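Local coordinates for type II restriction enzyme MspI (Moraxella sp., PDB 1SA3), which recognises the double-stranded DNA sequence 5'-CCGG-3' and cleaves it after the first C, leaving 5'-phosphates, at residues K36-I41 with I205-I210; S64-A69 with I102-H107. All coordinates share one frame; numbering follows the deposited sequence.

Contact 1: residues K36-I41 with I205-I210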
loop_
_atom_site.group_PDB
_atom_site.type_symbol
_atom_site.label_atom_id
_atom_site.label_comp_id
_atom_site.label_asym_id
_atom_site.label_seq_id
_atom_site.Cartn_x
_atom_site.Cartn_y
_atom_site.Cartn_z
ATOM N N LYS E 36 -13.957 -1.559 3.335
ATOM C CA LYS E 36 -15.357 -1.176 3.244
ATOM C C LYS E 36 -15.598 0.228 3.797
ATOM O O LYS E 36 -16.475 0.944 3.324
ATOM C CB LYS E 36 -16.217 -2.201 3.992
ATOM C CG LYS E 36 -17.578 -2.457 3.363
ATOM C CD LYS E 36 -18.652 -1.616 3.996
ATOM C CE LYS E 36 -20.034 -2.035 3.503
ATOM N NZ LYS E 36 -21.104 -1.419 4.342
ATOM N N TYR E 37 -14.814 0.613 4.799
ATOM C CA TYR E 37 -14.928 1.934 5.415
ATOM C C TYR E 37 -14.668 2.997 4.343
ATOM O O TYR E 37 -15.388 3.993 4.259
ATOM C CB TYR E 37 -13.917 2.035 6.559
ATOM C CG TYR E 37 -14.013 3.258 7.456
ATOM C CD1 TYR E 37 -15.222 3.929 7.660
ATOM C CD2 TYR E 37 -12.893 3.703 8.151
ATOM C CE1 TYR E 37 -15.297 5.020 8.549
ATOM C CE2 TYR E 37 -12.952 4.762 9.021
ATOM C CZ TYR E 37 -14.154 5.421 9.222
ATOM O OH TYR E 37 -14.179 6.464 10.114
ATOM N N ILE E 38 -13.652 2.775 3.511
ATOM C CA ILE E 38 -13.341 3.719 2.437
ATOM C C ILE E 38 -14.447 3.693 1.385
ATOM O O ILE E 38 -14.899 4.742 0.936
ATOM C CB ILE E 38 -11.985 3.385 1.747
ATOM C CG1 ILE E 38 -10.830 3.560 2.735
ATOM C CG2 ILE E 38 -11.763 4.286 0.526
ATOM C CD1 ILE E 38 -10.602 4.992 3.200
ATOM N N LEU E 39 -14.891 2.496 1.003
ATOM C CA LEU E 39 -15.930 2.366 -0.005
ATOM C C LEU E 39 -17.211 3.103 0.387
ATOM O O LEU E 39 -17.838 3.753 -0.456
ATOM C CB LEU E 39 -16.235 0.890 -0.275
ATOM C CG LEU E 39 -15.117 0.006 -0.850
ATOM C CD1 LEU E 39 -15.594 -1.436 -0.899
ATOM C CD2 LEU E 39 -14.728 0.472 -2.246
ATOM N N ASP E 40 -17.585 3.022 1.660
ATOM C CA ASP E 40 -18.795 3.688 2.130
ATOM C C ASP E 40 -18.653 5.206 2.197
ATOM O O ASP E 40 -19.596 5.936 1.895
ATOM C CB ASP E 40 -19.204 3.141 3.502
ATOM C CG ASP E 40 -19.862 1.772 3.413
ATOM O OD1 ASP E 40 -20.108 1.300 2.282
ATOM O OD2 ASP E 40 -20.137 1.174 4.477
ATOM N N ILE E 41 -17.481 5.689 2.596
ATOM C CA ILE E 41 -17.268 7.126 2.668
ATOM C C ILE E 41 -17.401 7.722 1.263
ATOM O O ILE E 41 -17.942 8.817 1.099
ATOM C CB ILE E 41 -15.873 7.462 3.260
ATOM C CG1 ILE E 41 -15.848 7.122 4.751
ATOM C CG2 ILE E 41 -15.550 8.941 3.045
ATOM C CD1 ILE E 41 -14.471 7.222 5.396
ATOM N N ILE E 205 -3.327 3.548 1.013
ATOM C CA ILE E 205 -4.069 3.924 2.208
ATOM C C ILE E 205 -3.653 2.993 3.334
ATOM O O ILE E 205 -3.746 1.780 3.203
ATOM C CB ILE E 205 -5.596 3.787 1.966
ATOM C CG1 ILE E 205 -6.015 4.712 0.820
ATOM C CG2 ILE E 205 -6.379 4.118 3.237
ATOM C CD1 ILE E 205 -7.498 4.632 0.464
ATOM N N ARG E 206 -3.181 3.571 4.433
ATOM C CA ARG E 206 -2.739 2.787 5.578
ATOM C C ARG E 206 -3.458 3.195 6.859
ATOM O O ARG E 206 -3.231 4.285 7.387
ATOM C CB ARG E 206 -1.232 2.951 5.786
ATOM C CG ARG E 206 -0.372 2.521 4.608
ATOM C CD ARG E 206 -0.474 1.028 4.349
ATOM N NE ARG E 206 0.412 0.612 3.266
ATOM C CZ ARG E 206 1.738 0.686 3.314
ATOM N NH1 ARG E 206 2.341 1.158 4.398
ATOM N NH2 ARG E 206 2.464 0.295 2.278
ATOM N N PHE E 207 -4.328 2.320 7.348
ATOM C CA PHE E 207 -5.054 2.572 8.589
ATOM C C PHE E 207 -4.220 2.048 9.746
ATOM O O PHE E 207 -3.756 0.902 9.719
ATOM C CB PHE E 207 -6.395 1.838 8.604
ATOM C CG PHE E 207 -7.453 2.486 7.777
ATOM C CD1 PHE E 207 -7.751 2.006 6.510
ATOM C CD2 PHE E 207 -8.160 3.573 8.267
ATOM C CE1 PHE E 207 -8.750 2.611 5.739
ATOM C CE2 PHE E 207 -9.157 4.181 7.512
ATOM C CZ PHE E 207 -9.450 3.697 6.244
ATOM N N GLN E 208 -4.001 2.894 10.742
ATOM C CA GLN E 208 -3.266 2.469 11.917
ATOM C C GLN E 208 -4.347 1.996 12.887
ATOM O O GLN E 208 -5.197 2.776 13.324
ATOM C CB GLN E 208 -2.480 3.627 12.518
ATOM C CG GLN E 208 -1.667 3.213 13.730
ATOM C CD GLN E 208 -0.784 4.335 14.227
ATOM O OE1 GLN E 208 -1.229 5.479 14.349
ATOM N NE2 GLN E 208 0.468 4.014 14.526
ATOM N N VAL E 209 -4.313 0.708 13.200
ATOM C CA VAL E 209 -5.298 0.104 14.082
ATOM C C VAL E 209 -4.590 -0.631 15.203
ATOM O O VAL E 209 -3.803 -1.548 14.953
ATOM C CB VAL E 209 -6.169 -0.890 13.301
ATOM C CG1 VAL E 209 -7.195 -1.515 14.217
ATOM C CG2 VAL E 209 -6.854 -0.173 12.139
ATOM N N ILE E 210 -4.865 -0.217 16.436
ATOM C CA ILE E 210 -4.240 -0.829 17.601
ATOM C C ILE E 210 -5.301 -1.364 18.553
ATOM O O ILE E 210 -6.282 -0.684 18.860
ATOM C CB ILE E 210 -3.332 0.181 18.328
ATOM C CG1 ILE E 210 -2.268 0.700 17.359
ATOM C CG2 ILE E 210 -2.644 -0.493 19.507
ATOM C CD1 ILE E 210 -1.382 1.790 17.917
#

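Contact 2: residues S64-A69 with I102-H107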
loop_
_atom_site.group_PDB
_atom_site.type_symbol
_atom_site.label_atom_id
_atom_site.label_comp_id
_atom_site.label_asym_id
_atom_site.label_seq_id
_atom_site.Cartn_x
_atom_site.Cartn_y
_atom_site.Cartn_z
ATOM N N SER E 64 -10.712 14.048 3.369
ATOM C CA SER E 64 -9.842 15.172 3.001
ATOM C C SER E 64 -8.427 14.692 2.660
ATOM O O SER E 64 -7.803 15.188 1.730
ATOM C CB SER E 64 -9.759 16.204 4.133
ATOM O OG SER E 64 -10.960 16.948 4.239
ATOM N N LYS E 65 -7.913 13.732 3.420
ATOM C CA LYS E 65 -6.581 13.210 3.141
ATOM C C LYS E 65 -6.570 12.522 1.776
ATOM O O LYS E 65 -5.582 12.590 1.046
ATOM C CB LYS E 65 -6.144 12.211 4.224
ATOM C CG LYS E 65 -5.658 12.854 5.516
ATOM C CD LYS E 65 -5.419 11.816 6.599
ATOM C CE LYS E 65 -4.896 12.474 7.870
ATOM N NZ LYS E 65 -4.776 11.528 9.013
ATOM N N LEU E 66 -7.662 11.853 1.428
ATOM C CA LEU E 66 -7.712 11.172 0.140
ATOM C C LEU E 66 -7.746 12.188 -1.006
ATOM O O LEU E 66 -7.003 12.057 -1.984
ATOM C CB LEU E 66 -8.921 10.231 0.073
ATOM C CG LEU E 66 -8.868 9.178 -1.052
ATOM C CD1 LEU E 66 -9.577 7.893 -0.602
ATOM C CD2 LEU E 66 -9.505 9.731 -2.323
ATOM N N LEU E 67 -8.595 13.205 -0.887
ATOM C CA LEU E 67 -8.677 14.227 -1.932
ATOM C C LEU E 67 -7.367 15.010 -2.030
ATOM O O LEU E 67 -6.943 15.412 -3.120
ATOM C CB LEU E 67 -9.842 15.188 -1.658
ATOM C CG LEU E 67 -11.261 14.601 -1.693
ATOM C CD1 LEU E 67 -12.271 15.696 -1.369
ATOM C CD2 LEU E 67 -11.553 13.987 -3.059
ATOM N N LYS E 68 -6.716 15.217 -0.894
ATOM C CA LYS E 68 -5.466 15.963 -0.875
ATOM C C LYS E 68 -4.362 15.207 -1.613
ATOM O O LYS E 68 -3.584 15.803 -2.366
ATOM C CB LYS E 68 -5.055 16.244 0.571
ATOM C CG LYS E 68 -3.748 16.999 0.736
ATOM C CD LYS E 68 -3.443 17.178 2.214
ATOM C CE LYS E 68 -2.040 17.710 2.456
ATOM N NZ LYS E 68 -1.797 17.883 3.918
ATOM N N ALA E 69 -4.297 13.896 -1.414
ATOM C CA ALA E 69 -3.280 13.091 -2.085
ATOM C C ALA E 69 -3.486 13.122 -3.595
ATOM O O ALA E 69 -2.565 12.849 -4.357
ATOM C CB ALA E 69 -3.337 11.650 -1.584
ATOM N N ILE E 102 -12.117 4.137 -6.810
ATOM C CA ILE E 102 -13.063 5.239 -6.622
ATOM C C ILE E 102 -13.005 5.982 -7.956
ATOM O O ILE E 102 -11.911 6.203 -8.494
ATOM C CB ILE E 102 -12.616 6.238 -5.535
ATOM C CG1 ILE E 102 -12.543 5.546 -4.175
ATOM C CG2 ILE E 102 -13.592 7.436 -5.482
ATOM C CD1 ILE E 102 -11.988 6.446 -3.088
ATOM N N ARG E 103 -14.162 6.318 -8.512
ATOM C CA ARG E 103 -14.198 7.081 -9.754
ATOM C C ARG E 103 -14.859 8.427 -9.475
ATOM O O ARG E 103 -15.964 8.482 -8.929
ATOM C CB ARG E 103 -14.983 6.346 -10.846
ATOM C CG ARG E 103 -15.157 7.188 -12.115
ATOM C CD ARG E 103 -15.908 6.434 -13.207
ATOM N NE ARG E 103 -15.152 5.288 -13.699
ATOM C CZ ARG E 103 -14.065 5.364 -14.464
ATOM N NH1 ARG E 103 -13.582 6.539 -14.845
ATOM N NH2 ARG E 103 -13.451 4.252 -14.841
ATOM N N PHE E 104 -14.173 9.512 -9.825
ATOM C CA PHE E 104 -14.724 10.848 -9.623
ATOM C C PHE E 104 -15.125 11.414 -10.968
ATOM O O PHE E 104 -14.370 11.305 -11.936
ATOM C CB PHE E 104 -13.698 11.799 -9.009
ATOM C CG PHE E 104 -13.214 11.391 -7.657
ATOM C CD1 PHE E 104 -12.044 10.651 -7.515
ATOM C CD2 PHE E 104 -13.904 11.778 -6.515
ATOM C CE1 PHE E 104 -11.567 10.306 -6.248
ATOM C CE2 PHE E 104 -13.434 11.436 -5.256
ATOM C CZ PHE E 104 -12.263 10.701 -5.125
ATOM N N THR E 105 -16.306 12.014 -11.032
ATOM C CA THR E 105 -16.785 12.617 -12.268
ATOM C C THR E 105 -16.777 14.124 -12.064
ATOM O O THR E 105 -17.250 14.625 -11.042
ATOM C CB THR E 105 -18.210 12.140 -12.608
ATOM O OG1 THR E 105 -18.189 10.725 -12.821
ATOM C CG2 THR E 105 -18.723 12.821 -13.876
ATOM N N PHE E 106 -16.232 14.842 -13.040
ATOM C CA PHE E 106 -16.125 16.292 -12.949
ATOM C C PHE E 106 -17.201 17.033 -13.752
ATOM O O PHE E 106 -18.048 16.415 -14.388
ATOM C CB PHE E 106 -14.717 16.714 -13.377
ATOM C CG PHE E 106 -13.627 15.954 -12.673
ATOM C CD1 PHE E 106 -12.793 15.083 -13.377
ATOM C CD2 PHE E 106 -13.450 16.083 -11.300
ATOM C CE1 PHE E 106 -11.800 14.350 -12.722
ATOM C CE2 PHE E 106 -12.462 15.352 -10.637
ATOM C CZ PHE E 106 -11.637 14.485 -11.348
ATOM N N HIS E 107 -17.163 18.360 -13.729
ATOM C CA HIS E 107 -18.168 19.169 -14.418
ATOM C C HIS E 107 -18.315 18.965 -15.925
ATOM O O HIS E 107 -19.432 18.931 -16.432
ATOM C CB HIS E 107 -17.913 20.652 -14.154
ATOM C CG HIS E 107 -16.691 21.177 -14.837
ATOM N ND1 HIS E 107 -15.417 20.767 -14.504
ATOM C CD2 HIS E 107 -16.549 22.056 -15.858
ATOM C CE1 HIS E 107 -14.543 21.369 -15.290
ATOM N NE2 HIS E 107 -15.202 22.157 -16.121
#

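Contact 1: residues K36-I41 with I205-I210
The hydroxyl of Tyr37, whose ring meets Phe207 across the contact, is gripped by two groups of helix 57-69, Glu59 OE1 and Gln58 NE2, so the polar end of this buried side chain is satisfied. The contact belongs to the PDDEXK nuclease fold, in which helices flank a mixed sheet: helix 23-41 lies here against strand 203-210, the axes of the two short segments passing 11.5 Å apart at 117°. No hydrogen bond joins the segments, and side chains alone bridge them. With CG anti to the backbone N (chi1 -171°), the Tyr37 ring points toward the strand, where its CD2 comes to 3.8 Å from Phe207 CE2. The two rings meet obliquely, their planes at 34° and their centroids 5.9 Å apart. Ile41 CD1, from the next turn of the same helix, lies over one face of the tyrosine ring, offset toward its rim. Phe207 in turn is flanked by Tyr34 and by Val217 of strand 213-221. The residue preceding this segment, Glu35, binds the sodium ion together with Asp84 and Asp99, and the Ile38 side chain lies about 10 Å from that ion. Ile38 works along the rim of the phenylalanine: its CG1 lies in the ring plane, and its CD1 approaches Phe207 CZ to 3.5 Å and Ile205 CD1 to 4.2 Å.

Contact 2: residues S64-A69 with I102-H107
Leu66 swings its CG away from its own backbone N (chi1 -164°) and beside its carbonyl carbon, which aims both methyls at the sheet; Ile102 answers with an extended CG1-CD1 arm (chi2 175°). The two side chains meet tip to tip, Leu66 CD1 standing 3.8 Å from Ile102 CD1. The second methyl of the leucine crosses to the aromatic neighbour two residues along the strand, where Leu66 CD2 sits at the edge of the ring, near its plane, 4.0 Å from Phe104 CZ. Leu67 starts out along a line that does not lead straight to the strand, yet its end bends in. Its CD2 touches two ring atoms together, at 3.9 Å from Phe104 CE2 and the same distance from Phe104 CZ. Helix 57-69 is one of the helices packed on the central sheet of this PDDEXK nuclease, and its segment 64-69 runs across strand residues 102-106 at 71°, the axes of these segments 12.5 Å apart. The contacts across it are apolar, with no hydrogen bond from one segment to the other. Ile77 and Val80 of the neighbouring strand 77-84 also pack on Phe104, and Phe42 touches both Leu66 and Ile102. Elsewhere on the helix, Lys65 NZ forms salt bridges with Asp61 and Asp216. Within the strand, Ile102 CG2 lies 3.5 Å above the plane of the Phe104 ring, offset toward its rim.

In the fold
The segments follow one another as 36-41, 64-69, 102-107 and 205-210, so contact 2 is nested inside the chain loop that contact 1 closes. Their centres are 16 Å apart, and both reach the same five-stranded mixed sheet, where strand 111-121 separates strands 100-106 and 203-210. Helices 23-41 and 57-69 also touch each other through Ile62. The two contacts merge into one apolar layer: Ile205 CD1 lies 4.0 Å from Leu66 CD1, and Ile38 CG2 4.2 Å from Ile102 CD1. Contact 1 comes within about 5 Å of the bound DNA, nearest atoms, whereas contact 2 stays about 16 Å away, and its centre lies farther from the middle of the chain (about 18 against 12 Å).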